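Local atomic coordinates of protein transport protein SEC7 (Saccharomyces cerevisiae, PDB entry 4OIY), a protein that activates the small GTPase ARF1 as a guanine nucleotide exchange factor at the trans-Golgi network, here through its catalytic Sec7 domain, and so supports vesicle budding. Residues S87-L92 / Y138-L143; R93-S98 / R110-F115. All blocks are in the same frame, centred on the assembly; numbering follows the deposited sequence.

Contact 1 of 2, residues S87-L92 / Y138-L143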
loop_
_atom_site.group_PDB
_atom_site.type_symbol
_atom_site.label_atom_id
_atom_site.label_comp_id
_atom_site.label_asym_id
_atom_site.label_seq_id
_atom_site.Cartn_x
_atom_site.Cartn_y
_atom_site.Cartn_z
ATOM N N SER A 87 -8.865 12.247 -0.323
ATOM C CA SER A 87 -7.613 12.984 -0.181
ATOM C C SER A 87 -6.462 11.998 -0.377
ATOM O O SER A 87 -6.631 10.785 -0.213
ATOM C CB SER A 87 -7.492 13.646 1.183
ATOM O OG SER A 87 -7.164 12.710 2.187
ATOM N N ILE A 88 -5.291 12.513 -0.729
ATOM C CA ILE A 88 -4.140 11.628 -0.888
ATOM C C ILE A 88 -3.827 10.900 0.426
ATOM O O ILE A 88 -3.385 9.741 0.399
ATOM C CB ILE A 88 -2.906 12.351 -1.463
ATOM C CG1 ILE A 88 -1.805 11.338 -1.820
ATOM C CG2 ILE A 88 -2.380 13.401 -0.495
ATOM C CD1 ILE A 88 -0.630 11.939 -2.557
ATOM N N VAL A 89 -4.096 11.541 1.567
ATOM C CA VAL A 89 -3.899 10.875 2.864
ATOM C C VAL A 89 -4.879 9.713 3.065
ATOM O O VAL A 89 -4.484 8.644 3.511
ATOM C CB VAL A 89 -3.973 11.880 4.033
ATOM C CG1 VAL A 89 -4.091 11.171 5.385
ATOM C CG2 VAL A 89 -2.757 12.783 3.998
ATOM N N ASP A 90 -6.148 9.914 2.739
ATOM C CA ASP A 90 -7.121 8.842 2.893
ATOM C C ASP A 90 -6.823 7.683 1.952
ATOM O O ASP A 90 -6.952 6.518 2.328
ATOM C CB ASP A 90 -8.542 9.377 2.740
ATOM C CG ASP A 90 -9.049 10.045 4.025
ATOM O OD1 ASP A 90 -8.494 9.770 5.114
ATOM O OD2 ASP A 90 -9.993 10.837 3.947
ATOM N N ALA A 91 -6.373 8.004 0.743
ATOM C CA ALA A 91 -5.955 6.973 -0.207
ATOM C C ALA A 91 -4.747 6.201 0.304
ATOM O O ALA A 91 -4.749 4.980 0.296
ATOM C CB ALA A 91 -5.658 7.585 -1.565
ATOM N N LEU A 92 -3.740 6.923 0.783
ATOM C CA LEU A 92 -2.548 6.295 1.356
ATOM C C LEU A 92 -2.883 5.415 2.568
ATOM O O LEU A 92 -2.306 4.333 2.739
ATOM C CB LEU A 92 -1.550 7.371 1.772
ATOM C CG LEU A 92 -0.094 6.970 1.986
ATOM C CD1 LEU A 92 0.495 6.432 0.696
ATOM C CD2 LEU A 92 0.677 8.179 2.478
ATOM N N TYR A 138 5.893 9.893 0.090
ATOM C CA TYR A 138 7.018 9.639 1.001
ATOM C C TYR A 138 7.071 10.637 2.150
ATOM O O TYR A 138 7.355 10.277 3.285
ATOM C CB TYR A 138 8.363 9.660 0.267
ATOM C CG TYR A 138 8.556 8.447 -0.591
ATOM C CD1 TYR A 138 9.114 7.286 -0.066
ATOM C CD2 TYR A 138 8.155 8.444 -1.914
ATOM C CE1 TYR A 138 9.268 6.157 -0.850
ATOM C CE2 TYR A 138 8.317 7.334 -2.704
ATOM C CZ TYR A 138 8.875 6.191 -2.166
ATOM O OH TYR A 138 9.022 5.083 -2.957
ATOM N N SER A 139 6.772 11.897 1.847
ATOM C CA SER A 139 6.763 12.921 2.879
ATOM C C SER A 139 5.664 12.643 3.902
ATOM O O SER A 139 5.848 12.874 5.096
ATOM C CB SER A 139 6.584 14.300 2.250
ATOM O OG SER A 139 6.615 15.304 3.230
ATOM N N LEU A 140 4.529 12.138 3.428
ATOM C CA LEU A 140 3.415 11.805 4.299
ATOM C C LEU A 140 3.736 10.594 5.159
ATOM O O LEU A 140 3.372 10.565 6.328
ATOM C CB LEU A 140 2.137 11.562 3.492
ATOM C CG LEU A 140 1.540 12.812 2.839
ATOM C CD1 LEU A 140 0.496 12.452 1.800
ATOM C CD2 LEU A 140 0.964 13.743 3.897
ATOM N N ILE A 141 4.416 9.598 4.593
ATOM C CA ILE A 141 4.834 8.430 5.377
ATOM C C ILE A 141 5.802 8.855 6.480
ATOM O O ILE A 141 5.692 8.409 7.630
ATOM C CB ILE A 141 5.479 7.350 4.482
ATOM C CG1 ILE A 141 4.410 6.677 3.614
ATOM C CG2 ILE A 141 6.194 6.295 5.330
ATOM C CD1 ILE A 141 4.969 5.877 2.465
ATOM N N MET A 142 6.738 9.731 6.143
ATOM C CA MET A 142 7.712 10.215 7.134
ATOM C C MET A 142 7.040 11.032 8.231
ATOM O O MET A 142 7.380 10.909 9.400
ATOM C CB MET A 142 8.794 11.057 6.470
ATOM C CG MET A 142 9.809 11.587 7.463
ATOM S SD MET A 142 11.232 12.342 6.682
ATOM C CE MET A 142 10.580 13.729 5.788
ATOM N N LEU A 143 6.087 11.873 7.843
ATOM C CA LEU A 143 5.348 12.683 8.804
ATOM C C LEU A 143 4.604 11.767 9.753
ATOM O O LEU A 143 4.613 11.977 10.965
ATOM C CB LEU A 143 4.356 13.600 8.080
ATOM C CG LEU A 143 3.425 14.397 8.994
ATOM C CD1 LEU A 143 4.189 15.395 9.849
ATOM C CD2 LEU A 143 2.355 15.098 8.184
#
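No flat group enters the interface where Ile88, Val89 and Leu92 meet Leu140 and Ile141; Tyr138, whose CB is directed away from 87-92, takes no part, its ring being edge-to-face with Tyr134 and against Ile108 and Met112. The joint is thus made of branched aliphatic chains, with Leu140 reaching all three residues that touch it from helix 88-96. One of its methyls, CD1, faces two branches at once, lying 3.8 Å from Ile88 CG2 and 3.9 Å from Val89 CG2. The other, CD2, also rests 3.8 Å from Val89 CG2. Ile88 presents CG2 from between its backbone N and carbonyl carbon, the crowded position, which brings that methyl to Leu140 CD1. One turn further along, Leu92 extends CD2 to the base of the same leucine, 3.8 Å from Leu140 CB, and its side chain crosses that of Ile141 at about a right angle, with Leu92 CD2 4.2 Å from Ile141 CG1.

These residues join helix 88-96 to helix 130-148 in the all-helical Sec7 fold. The sequence of the latter helix carries the second conserved motif of the family, which in related Sec7 domains helps form the Arf-binding groove. The short segments cross at -73°, their axes 11.0 Å apart at the closest, an interval spanned by the leucine, isoleucine and valine side chains. Helix 176-188 closes one flank through Leu182 on Ile88 and Ile186 on Val89, and Phe161 of helix 158-164 covers Leu140. Just before Ile88, Ser87 is the N-cap of its helix: Asp90 N donates to Ser87 OG over 3.0 Å in a nearly straight bond (165° at the hydrogen), and the same hydroxyl is hydrogen-bonded to Glu185 OE1, which ties the start of this helix to helix 176-188.

Contact 2 of 2, residues R93-S98 / R110-F115; sequences RSFLQS and RFMLKF
Phe95 and Phe115 lie with their rings almost parallel, the planes at 22°, but slid so far past each other that they barely overlap, the centroids being 5.4 Å apart. The two side chains run past each other in opposite directions, and the CD2-CE2 side of the Phe95 ring lies against CB and CD1 of Phe115. Phe95 CD2 comes to 3.7 Å from Phe115 CD1, and Phe95 CE2 to 3.8 Å from Phe115 CB. With CG anti to the backbone N (chi1 -175°), the Phe95 ring is sent off its helix toward 110-115.

Phe111, one turn earlier, is turned differently: its side chain crosses that of Phe95 at about a right angle, and Phe95 CZ meets the edge of its ring at CD1, 4.2 Å away. Met112 SD approaches the Phe95 ring at its edge, near the plane, and also lies 4.3 Å from Leu96 CD2. Phe99 stacks on Phe111, and both Phe99 and Phe81 meet the Phe95 ring edge-to-face. An alanine at Phe95 would keep CB beside Phe115 but lose the ring, and would probably open a gap between Phe111, Met112 and Phe115 that leaves their side chains freer to shift.

The contact joins the last turn of helix 88-96 to the middle of helix 105-122, the two helices that flank the loop with the FRLPGE sequence, which in Sec7 domains provides the catalytic glutamate. Where helix 88-96 ends, Phe95 O accepts two donors, Ser98 N and Ser98 OG; the hydroxyl lies 2.6 Å from Phe95 O, on a lone pair in the carbonyl plane. No hydrogen bond crosses between the two segments, so what joins them is apolar packing of rings, a thioether and a leucine methyl, which depends on fit rather than on directed bonds.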
loop_
_atom_site.group_PDB
_atom_site.type_symbol
_atom_site.label_atom_id
_atom_site.label_comp_id
_atom_site.label_asym_id
_atom_site.label_seq_id
_atom_site.Cartn_x
_atom_site.Cartn_y
_atom_site.Cartn_z
ATOM N N ARG A 93 -3.804 5.875 3.418
ATOM C CA ARG A 93 -4.187 5.109 4.604
ATOM C C ARG A 93 -4.832 3.791 4.186
ATOM O O ARG A 93 -4.477 2.724 4.697
ATOM C CB ARG A 93 -5.133 5.899 5.531
ATOM C CG ARG A 93 -5.338 5.177 6.865
ATOM C CD ARG A 93 -6.123 5.920 7.939
ATOM N NE ARG A 93 -5.604 7.243 8.311
ATOM C CZ ARG A 93 -6.028 8.392 7.792
ATOM N NH1 ARG A 93 -6.960 8.407 6.846
ATOM N NH2 ARG A 93 -5.506 9.537 8.206
ATOM N N SER A 94 -5.765 3.865 3.244
ATOM C CA SER A 94 -6.432 2.676 2.729
ATOM C C SER A 94 -5.418 1.692 2.144
ATOM O O SER A 94 -5.452 0.499 2.429
ATOM C CB SER A 94 -7.458 3.064 1.665
ATOM O OG SER A 94 -7.991 1.916 1.028
ATOM N N PHE A 95 -4.494 2.221 1.355
ATOM C CA PHE A 95 -3.491 1.410 0.679
ATOM C C PHE A 95 -2.494 0.770 1.659
ATOM O O PHE A 95 -2.314 -0.449 1.668
ATOM C CB PHE A 95 -2.759 2.291 -0.336
ATOM C CG PHE A 95 -1.770 1.555 -1.193
ATOM C CD1 PHE A 95 -2.161 0.468 -1.955
ATOM C CD2 PHE A 95 -0.452 1.986 -1.274
ATOM C CE1 PHE A 95 -1.244 -0.205 -2.751
ATOM C CE2 PHE A 95 0.465 1.329 -2.072
ATOM C CZ PHE A 95 0.069 0.230 -2.816
ATOM N N LEU A 96 -1.844 1.587 2.479
ATOM C CA LEU A 96 -0.757 1.088 3.329
ATOM C C LEU A 96 -1.220 0.238 4.501
ATOM O O LEU A 96 -0.417 -0.483 5.079
ATOM C CB LEU A 96 0.114 2.235 3.843
ATOM C CG LEU A 96 0.888 3.024 2.783
ATOM C CD1 LEU A 96 1.681 4.138 3.449
ATOM C CD2 LEU A 96 1.810 2.128 1.968
ATOM N N GLN A 97 -2.502 0.305 4.851
ATOM C CA GLN A 97 -3.030 -0.538 5.923
ATOM C C GLN A 97 -3.456 -1.919 5.392
ATOM O O GLN A 97 -3.942 -2.768 6.163
ATOM C CB GLN A 97 -4.196 0.174 6.626
ATOM C CG GLN A 97 -3.738 1.371 7.449
ATOM C CD GLN A 97 -4.865 2.058 8.209
ATOM O OE1 GLN A 97 -6.045 1.859 7.917
ATOM N NE2 GLN A 97 -4.496 2.880 9.188
ATOM N N SER A 98 -3.270 -2.157 4.088
ATOM C CA SER A 98 -3.635 -3.444 3.466
ATOM C C SER A 98 -2.475 -4.439 3.279
ATOM O O SER A 98 -2.707 -5.590 2.902
ATOM C CB SER A 98 -4.316 -3.206 2.113
ATOM O OG SER A 98 -3.400 -2.796 1.111
ATOM N N ARG A 110 8.486 0.920 -6.322
ATOM C CA ARG A 110 7.515 0.286 -7.227
ATOM C C ARG A 110 6.081 0.449 -6.710
ATOM O O ARG A 110 5.181 0.842 -7.470
ATOM C CB ARG A 110 7.840 -1.198 -7.436
ATOM C CG ARG A 110 9.128 -1.463 -8.202
ATOM C CD ARG A 110 9.114 -2.855 -8.828
ATOM N NE ARG A 110 9.296 -3.950 -7.878
ATOM C CZ ARG A 110 10.479 -4.371 -7.433
ATOM N NH1 ARG A 110 10.542 -5.375 -6.577
ATOM N NH2 ARG A 110 11.605 -3.783 -7.833
ATOM N N PHE A 111 5.864 0.148 -5.431
ATOM C CA PHE A 111 4.545 0.333 -4.812
ATOM C C PHE A 111 4.084 1.783 -4.904
ATOM O O PHE A 111 2.938 2.059 -5.284
ATOM C CB PHE A 111 4.559 -0.057 -3.336
ATOM C CG PHE A 111 4.598 -1.534 -3.083
ATOM C CD1 PHE A 111 3.429 -2.272 -3.040
ATOM C CD2 PHE A 111 5.801 -2.174 -2.850
ATOM C CE1 PHE A 111 3.460 -3.623 -2.778
ATOM C CE2 PHE A 111 5.838 -3.533 -2.581
ATOM C CZ PHE A 111 4.665 -4.258 -2.557
ATOM N N MET A 112 4.961 2.713 -4.530
ATOM C CA MET A 112 4.549 4.097 -4.376
ATOM C C MET A 112 4.345 4.768 -5.719
ATOM O O MET A 112 3.481 5.638 -5.839
ATOM C CB MET A 112 5.527 4.856 -3.473
ATOM C CG MET A 112 5.677 4.200 -2.090
ATOM S SD MET A 112 4.123 3.681 -1.307
ATOM C CE MET A 112 3.379 5.287 -1.224
ATOM N N LEU A 113 5.103 4.356 -6.739
ATOM C CA LEU A 113 4.872 4.890 -8.086
ATOM C C LEU A 113 3.533 4.421 -8.640
ATOM O O LEU A 113 2.795 5.218 -9.224
ATOM C CB LEU A 113 6.009 4.553 -9.056
ATOM C CG LEU A 113 5.814 5.099 -10.479
ATOM C CD1 LEU A 113 5.670 6.615 -10.497
ATOM C CD2 LEU A 113 6.970 4.637 -11.356
ATOM N N LYS A 114 3.206 3.146 -8.446
ATOM C CA LYS A 114 1.923 2.627 -8.912
ATOM C C LYS A 114 0.765 3.258 -8.142
ATOM O O LYS A 114 -0.259 3.604 -8.732
ATOM C CB LYS A 114 1.871 1.110 -8.791
ATOM C CG LYS A 114 0.579 0.487 -9.287
ATOM C CD LYS A 114 0.322 0.693 -10.774
ATOM C CE LYS A 114 -1.003 0.049 -11.160
ATOM N NZ LYS A 114 -1.435 0.339 -12.551
ATOM N N PHE A 115 0.921 3.404 -6.827
ATOM C CA PHE A 115 -0.061 4.130 -6.026
ATOM C C PHE A 115 -0.294 5.530 -6.591
ATOM O O PHE A 115 -1.438 5.938 -6.798
ATOM C CB PHE A 115 0.382 4.230 -4.569
ATOM C CG PHE A 115 -0.415 5.215 -3.771
ATOM C CD1 PHE A 115 -1.651 4.854 -3.261
ATOM C CD2 PHE A 115 0.044 6.507 -3.571
ATOM C CE1 PHE A 115 -2.410 5.760 -2.561
ATOM C CE2 PHE A 115 -0.721 7.426 -2.870
ATOM C CZ PHE A 115 -1.950 7.043 -2.366
#

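In the fold
Both contacts are buried and both use helix 88-96, contact 1 its first turn and contact 2 its last; the partners overlap, since Leu92 also touches helix 105-122 and Leu96 also touches Ile141 of helix 130-148. The centre of contact 2 is about 2 Å from the centre of the chain, that of contact 1 about 11 Å. Their chemistry differs: aliphatic branches make contact 1, whereas phenylalanine rings, a methionine and one leucine make contact 2. The two touch directly, Leu92 CD1 standing 3.6 Å from Met112 CE, and their centres are 10 Å apart. Along the chain contact 2 is nested within the loop that contact 1 closes.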